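Local coordinates for protein probable dipeptidase (Pseudomonas aeruginosa, PDB 3B40) that is probably a metal-dependent dipeptidase of the membrane dipeptidase family (peptidase family M19), which has a TIM-barrel fold, at residues A[185-197]-A[214-226]. The protein carries 11 engineered substitutions. Numbering follows the deposited sequence.
Sequences PDALGGLSPLGKQ and MSTKALEQVAALS. Engineered in segment 185-197: P185 (natural residue Ala).
Q221 joins helix 216-225 to the loop ahead of helix 193-205 by using both ends of its amide. NE2 of Q221 donates to G189 O at 2.7 Å; the bond is bent (138°), and G189 O lies somewhat out of the Q221 amide plane. OE1 of Q221 accepts from L191 N, also at 2.7 Å but straighter (164°), with the donor well above the carbonyl plane instead of on a lone pair. Two backbone partners thus fix the amide's rotation; K196 NZ adds a weak third bond to OE1. CG of Q221 is anti to its carbonyl carbon (chi1 -67°) and the chain then runs straight on, carrying the amide to the loop. G190 CA lies 3.6 Å from A218 N and 3.7 Å from Q221 NE2. L191 and Q221 lie alongside each other, running opposite ways, with L191 CD1 3.8 Å from Q221 CB. L191 CD2 meets M214 CE (3.7 Å) and A218 CB. L225 CD1 packs on K196 CG (3.7 Å). D186 OD1 accepts from two waters; one accepts from S215 OG, the other from K217 N. Helices 193-205 and 216-225 flank strand 208-210 in sequence, the helix-strand alternation of a TIM barrel; V222 rests on that strand, and L219 touches helix 249-257.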
ATOM      1  N   PRO A 185       5.625 -11.534  17.772  1.00 17.35           N
ATOM      2  CA  PRO A 185       4.310 -10.949  17.469  1.00 17.73           C
ATOM      3  C   PRO A 185       3.864  -9.994  18.584  1.00 18.03           C
ATOM      4  O   PRO A 185       4.080 -10.270  19.770  1.00 17.55           O
ATOM      5  CB  PRO A 185       3.382 -12.179  17.401  1.00 17.76           C
ATOM      6  CG  PRO A 185       4.119 -13.242  18.154  1.00 17.18           C
ATOM      7  CD  PRO A 185       5.557 -13.005  17.867  1.00 17.07           C
ATOM      8  N   ASP A 186       3.280  -8.863  18.197  1.00 17.40           N
ATOM      9  CA  ASP A 186       2.769  -7.896  19.154  1.00 17.52           C
ATOM     10  C   ASP A 186       3.781  -7.499  20.252  1.00 16.49           C
ATOM     11  O   ASP A 186       3.380  -7.309  21.373  1.00 16.34           O
ATOM     12  CB  ASP A 186       1.473  -8.404  19.798  1.00 18.85           C
ATOM     13  CG  ASP A 186       0.425  -8.824  18.778  1.00 20.63           C
ATOM     14  OD1 ASP A 186       0.023  -7.978  17.940  1.00 23.33           O
ATOM     15  OD2 ASP A 186      -0.016  -9.988  18.842  1.00 21.70           O
ATOM     16  N   ALA A 187       5.060  -7.323  19.899  1.00 15.63           N
ATOM     17  CA  ALA A 187       6.141  -7.047  20.856  1.00 15.03           C
ATOM     18  C   ALA A 187       5.876  -5.841  21.753  1.00 14.61           C
ATOM     19  O   ALA A 187       6.116  -5.884  22.960  1.00 13.11           O
ATOM     20  CB  ALA A 187       7.491  -6.882  20.123  1.00 14.94           C
ATOM     21  N   LEU A 188       5.401  -4.755  21.147  1.00 14.76           N
ATOM     22  CA  LEU A 188       5.031  -3.540  21.869  1.00 13.96           C
ATOM     23  C   LEU A 188       3.665  -3.559  22.544  1.00 14.15           C
ATOM     24  O   LEU A 188       3.346  -2.637  23.322  1.00 14.67           O
ATOM     25  CB  LEU A 188       5.065  -2.332  20.898  1.00 14.04           C
ATOM     26  CG  LEU A 188       6.449  -1.995  20.305  1.00 14.60           C
ATOM     27  CD1 LEU A 188       6.307  -0.874  19.287  1.00 14.05           C
ATOM     28  CD2 LEU A 188       7.445  -1.623  21.442  1.00 17.70           C
ATOM     29  N   GLY A 189       2.815  -4.526  22.197  1.00 13.97           N
ATOM     30  CA  GLY A 189       1.387  -4.414  22.537  1.00 13.68           C
ATOM     31  C   GLY A 189       0.596  -3.386  21.714  1.00 14.08           C
ATOM     32  O   GLY A 189      -0.466  -2.905  22.138  1.00 12.84           O
ATOM     33  N   GLY A 190       1.086  -3.071  20.517  1.00 13.87           N
ATOM     34  CA  GLY A 190       0.423  -2.082  19.637  1.00 13.61           C
ATOM     35  C   GLY A 190       1.433  -1.003  19.301  1.00 13.56           C
ATOM     36  O   GLY A 190       2.403  -1.281  18.582  1.00 13.42           O
ATOM     37  N   LEU A 191       1.233   0.196  19.866  1.00 13.49           N
ATOM     38  CA  LEU A 191       2.213   1.299  19.810  1.00 13.37           C
ATOM     39  C   LEU A 191       3.122   1.439  21.059  1.00 14.41           C
ATOM     40  O   LEU A 191       2.689   1.180  22.186  1.00 13.72           O
ATOM     41  CB  LEU A 191       1.501   2.619  19.588  1.00 12.55           C
ATOM     42  CG  LEU A 191       0.511   2.693  18.415  1.00 12.09           C
ATOM     43  CD1 LEU A 191      -0.226   3.979  18.523  1.00 12.69           C
ATOM     44  CD2 LEU A 191       1.232   2.640  17.080  1.00  6.51           C
ATOM     45  N   SER A 192       4.372   1.878  20.843  1.00 15.23           N
ATOM     46  CA  SER A 192       5.255   2.263  21.944  1.00 14.93           C
ATOM     47  C   SER A 192       4.805   3.637  22.429  1.00 16.02           C
ATOM     48  O   SER A 192       3.951   4.276  21.782  1.00 15.68           O
ATOM     49  CB  SER A 192       6.720   2.294  21.482  1.00 15.84           C
ATOM     50  OG  SER A 192       6.964   3.335  20.528  1.00 13.51           O
ATOM     51  N   PRO A 193       5.356   4.110  23.565  1.00 16.55           N
ATOM     52  CA  PRO A 193       5.069   5.497  23.952  1.00 17.05           C
ATOM     53  C   PRO A 193       5.401   6.545  22.859  1.00 16.63           C
ATOM     54  O   PRO A 193       4.637   7.484  22.657  1.00 16.22           O
ATOM     55  CB  PRO A 193       5.911   5.669  25.226  1.00 17.61           C
ATOM     56  CG  PRO A 193       5.906   4.254  25.811  1.00 18.24           C
ATOM     57  CD  PRO A 193       6.173   3.421  24.595  1.00 16.53           C
ATOM     58  N   LEU A 194       6.513   6.371  22.146  1.00 16.79           N
ATOM     59  CA  LEU A 194       6.839   7.298  21.060  0.50 16.29           C
ATOM     60  C   LEU A 194       5.855   7.163  19.865  1.00 15.84           C
ATOM     61  O   LEU A 194       5.476   8.179  19.262  1.00 15.66           O
ATOM     62  CB  LEU A 194       8.318   7.174  20.656  0.50 17.07           C
ATOM     63  CG  LEU A 194       9.350   8.179  21.222  0.50 16.50           C
ATOM     64  CD1 LEU A 194       9.270   8.397  22.730  0.50 18.00           C
ATOM     65  CD2 LEU A 194      10.777   7.778  20.850  0.50 16.80           C
ATOM     66  N   GLY A 195       5.388   5.946  19.557  1.00 14.79           N
ATOM     67  CA  GLY A 195       4.373   5.774  18.509  1.00 14.16           C
ATOM     68  C   GLY A 195       3.072   6.493  18.860  1.00 14.73           C
ATOM     69  O   GLY A 195       2.408   7.084  18.003  1.00 14.38           O
ATOM     70  N   LYS A 196       2.701   6.443  20.135  1.00 13.78           N
ATOM     71  CA  LYS A 196       1.532   7.163  20.638  1.00 15.29           C
ATOM     72  C   LYS A 196       1.716   8.687  20.535  1.00 15.35           C
ATOM     73  O   LYS A 196       0.796   9.394  20.170  1.00 17.47           O
ATOM     74  CB  LYS A 196       1.255   6.762  22.097  1.00 14.14           C
ATOM     75  CG  LYS A 196       0.787   5.335  22.233  1.00 15.52           C
ATOM     76  CD  LYS A 196       0.368   5.074  23.666  1.00 20.28           C
ATOM     77  CE  LYS A 196      -0.586   3.917  23.734  1.00 21.02           C
ATOM     78  NZ  LYS A 196       0.199   2.743  24.030  1.00 22.50           N
ATOM     79  N   GLN A 197       2.908   9.170  20.853  1.00 15.14           N
ATOM     80  CA  GLN A 197       3.247  10.562  20.660  1.00 15.99           C
ATOM     81  C   GLN A 197       3.271  10.914  19.163  1.00 14.81           C
ATOM     82  O   GLN A 197       2.919  12.032  18.791  1.00 14.72           O
ATOM     83  CB  GLN A 197       4.604  10.858  21.323  1.00 15.83           C
ATOM     84  CG  GLN A 197       4.529  10.772  22.857  1.00 18.90           C
ATOM     85  CD  GLN A 197       5.870  10.904  23.552  1.00 19.81           C
ATOM     86  OE1 GLN A 197       6.803  11.493  23.022  1.00 27.70           O
ATOM     87  NE2 GLN A 197       5.943  10.412  24.784  1.00 24.29           N
ATOM     88  N   MET A 214       0.054  -2.253   9.755  1.00 11.69           N
ATOM     89  CA  MET A 214       0.128  -2.176  11.211  1.00 12.02           C
ATOM     90  C   MET A 214      -0.612  -3.361  11.846  1.00 12.23           C
ATOM     91  O   MET A 214      -1.627  -3.796  11.328  1.00 12.82           O
ATOM     92  CB  MET A 214      -0.547  -0.866  11.676  1.00 11.26           C
ATOM     93  CG  MET A 214       0.276   0.421  11.340  1.00 13.95           C
ATOM     94  SD  MET A 214      -0.424   2.015  11.902  1.00 11.86           S
ATOM     95  CE  MET A 214      -0.026   2.031  13.634  1.00 18.10           C
ATOM     96  N   SER A 215      -0.125  -3.856  12.986  1.00 13.16           N
ATOM     97  CA  SER A 215      -0.826  -4.883  13.761  1.00 12.94           C
ATOM     98  C   SER A 215      -2.234  -4.389  14.169  1.00 13.13           C
ATOM     99  O   SER A 215      -2.532  -3.166  14.131  1.00 13.98           O
ATOM    100  CB  SER A 215       0.001  -5.264  15.002  1.00 13.78           C
ATOM    101  OG  SER A 215      -0.208  -4.322  16.024  1.00 12.86           O
ATOM    102  N   THR A 216      -3.100  -5.322  14.537  1.00 12.86           N
ATOM    103  CA  THR A 216      -4.458  -4.989  14.981  1.00 13.04           C
ATOM    104  C   THR A 216      -4.503  -4.109  16.214  1.00 12.61           C
ATOM    105  O   THR A 216      -5.263  -3.138  16.249  1.00 12.13           O
ATOM    106  CB  THR A 216      -5.308  -6.247  15.191  1.00 13.34           C
ATOM    107  OG1 THR A 216      -5.490  -6.860  13.902  1.00 15.06           O
ATOM    108  CG2 THR A 216      -6.712  -5.884  15.778  1.00 11.65           C
ATOM    109  N   LYS A 217      -3.685  -4.430  17.209  1.00 12.55           N
ATOM    110  CA  LYS A 217      -3.613  -3.594  18.409  1.00 13.46           C
ATOM    111  C   LYS A 217      -3.116  -2.185  18.148  1.00 13.33           C
ATOM    112  O   LYS A 217      -3.562  -1.248  18.812  1.00 13.77           O
ATOM    113  CB  LYS A 217      -2.736  -4.244  19.477  1.00 13.59           C
ATOM    114  CG  LYS A 217      -3.422  -5.412  20.175  1.00 16.17           C
ATOM    115  CD  LYS A 217      -2.387  -6.200  21.001  1.00 20.07           C
ATOM    116  CE  LYS A 217      -2.966  -7.548  21.460  1.00 24.70           C
ATOM    117  NZ  LYS A 217      -4.228  -7.355  22.248  1.00 26.88           N
ATOM    118  N   ALA A 218      -2.195  -2.032  17.200  1.00 13.07           N
ATOM    119  CA  ALA A 218      -1.629  -0.720  16.911  1.00 12.54           C
ATOM    120  C   ALA A 218      -2.677   0.114  16.192  1.00 13.06           C
ATOM    121  O   ALA A 218      -2.836   1.292  16.491  1.00 11.52           O
ATOM    122  CB  ALA A 218      -0.403  -0.849  16.084  1.00 12.47           C
ATOM    123  N   LEU A 219      -3.383  -0.522  15.258  1.00 13.48           N
ATOM    124  CA  LEU A 219      -4.532   0.084  14.599  1.00 13.77           C
ATOM    125  C   LEU A 219      -5.521   0.576  15.648  1.00 14.45           C
ATOM    126  O   LEU A 219      -5.994   1.696  15.547  1.00 12.85           O
ATOM    127  CB  LEU A 219      -5.242  -0.925  13.693  1.00 13.70           C
ATOM    128  CG  LEU A 219      -6.318  -0.371  12.748  1.00 15.17           C
ATOM    129  CD1 LEU A 219      -6.392  -1.189  11.446  1.00 14.89           C
ATOM    130  CD2 LEU A 219      -7.702  -0.229  13.406  1.00 16.39           C
ATOM    131  N   GLU A 220      -5.827  -0.268  16.645  1.00 14.23           N
ATOM    132  CA  GLU A 220      -6.843   0.068  17.632  1.00 15.83           C
ATOM    133  C   GLU A 220      -6.433   1.310  18.398  1.00 15.21           C
ATOM    134  O   GLU A 220      -7.275   2.155  18.691  1.00 17.17           O
ATOM    135  CB  GLU A 220      -7.096  -1.113  18.587  1.00 14.14           C
ATOM    136  CG  GLU A 220      -7.918  -2.241  17.934  1.00 17.72           C
ATOM    137  CD  GLU A 220      -7.942  -3.524  18.754  1.00 18.52           C
ATOM    138  OE1 GLU A 220      -7.177  -3.646  19.733  1.00 22.51           O
ATOM    139  OE2 GLU A 220      -8.705  -4.430  18.398  1.00 22.97           O
ATOM    140  N   GLN A 221      -5.139   1.403  18.714  1.00 14.97           N
ATOM    141  CA  GLN A 221      -4.562   2.533  19.449  1.00 15.48           C
ATOM    142  C   GLN A 221      -4.508   3.782  18.593  1.00 14.96           C
ATOM    143  O   GLN A 221      -4.761   4.877  19.089  1.00 15.60           O
ATOM    144  CB  GLN A 221      -3.182   2.156  19.998  1.00 15.14           C
ATOM    145  CG  GLN A 221      -3.289   1.083  21.076  1.00 17.97           C
ATOM    146  CD  GLN A 221      -1.981   0.453  21.466  1.00 20.26           C
ATOM    147  OE1 GLN A 221      -0.888   1.014  21.292  1.00 21.22           O
ATOM    148  NE2 GLN A 221      -2.086  -0.721  22.032  1.00 21.50           N
ATOM    149  N   VAL A 222      -4.206   3.631  17.311  1.00 13.84           N
ATOM    150  CA  VAL A 222      -4.268   4.796  16.422  1.00 14.59           C
ATOM    151  C   VAL A 222      -5.711   5.329  16.446  1.00 14.48           C
ATOM    152  O   VAL A 222      -5.906   6.520  16.630  1.00 14.00           O
ATOM    153  CB  VAL A 222      -3.842   4.490  14.952  1.00 14.52           C
ATOM    154  CG1 VAL A 222      -4.208   5.668  14.005  1.00 12.21           C
ATOM    155  CG2 VAL A 222      -2.385   4.218  14.860  1.00 13.97           C
ATOM    156  N   ALA A 223      -6.699   4.438  16.288  1.00 14.32           N
ATOM    157  CA  ALA A 223      -8.112   4.861  16.278  1.00 15.80           C
ATOM    158  C   ALA A 223      -8.526   5.605  17.580  1.00 16.52           C
ATOM    159  O   ALA A 223      -9.105   6.687  17.512  1.00 17.31           O
ATOM    160  CB  ALA A 223      -9.015   3.675  15.988  1.00 15.90           C
ATOM    161  N   ALA A 224      -8.171   5.054  18.742  1.00 15.87           N
ATOM    162  CA  ALA A 224      -8.478   5.671  20.042  1.00 16.34           C
ATOM    163  C   ALA A 224      -7.773   7.022  20.233  1.00 16.36           C
ATOM    164  O   ALA A 224      -8.269   7.882  20.941  1.00 17.37           O
ATOM    165  CB  ALA A 224      -8.128   4.708  21.191  1.00 15.19           C
ATOM    166  N   LEU A 225      -6.632   7.207  19.580  1.00 15.67           N
ATOM    167  CA  LEU A 225      -5.807   8.365  19.807  1.00 15.02           C
ATOM    168  C   LEU A 225      -5.959   9.455  18.739  1.00 15.66           C
ATOM    169  O   LEU A 225      -5.698  10.631  19.033  1.00 14.99           O
ATOM    170  CB  LEU A 225      -4.343   7.929  19.930  1.00 16.01           C
ATOM    171  CG  LEU A 225      -3.963   7.148  21.184  1.00 14.09           C
ATOM    172  CD1 LEU A 225      -2.519   6.660  21.060  1.00 11.67           C
ATOM    173  CD2 LEU A 225      -4.133   7.996  22.415  1.00 15.01           C
ATOM    174  N   SER A 226      -6.390   9.092  17.519  1.00 13.71           N
ATOM    175  CA  SER A 226      -6.479  10.102  16.440  1.00 13.40           C
ATOM    176  C   SER A 226      -7.704  11.035  16.529  1.00 13.56           C
ATOM    177  O   SER A 226      -8.818  10.577  16.686  1.00 12.10           O
ATOM    178  CB  SER A 226      -6.445   9.433  15.074  1.00 12.76           C
ATOM    179  OG  SER A 226      -6.461  10.416  14.039  1.00 13.76           O
TER
HETATM  180  O   HOH W   1       0.452  -5.393  18.315  1.00 17.73           O
HETATM  181  O   HOH W   2      -2.430  -7.358  17.176  1.00 21.34           O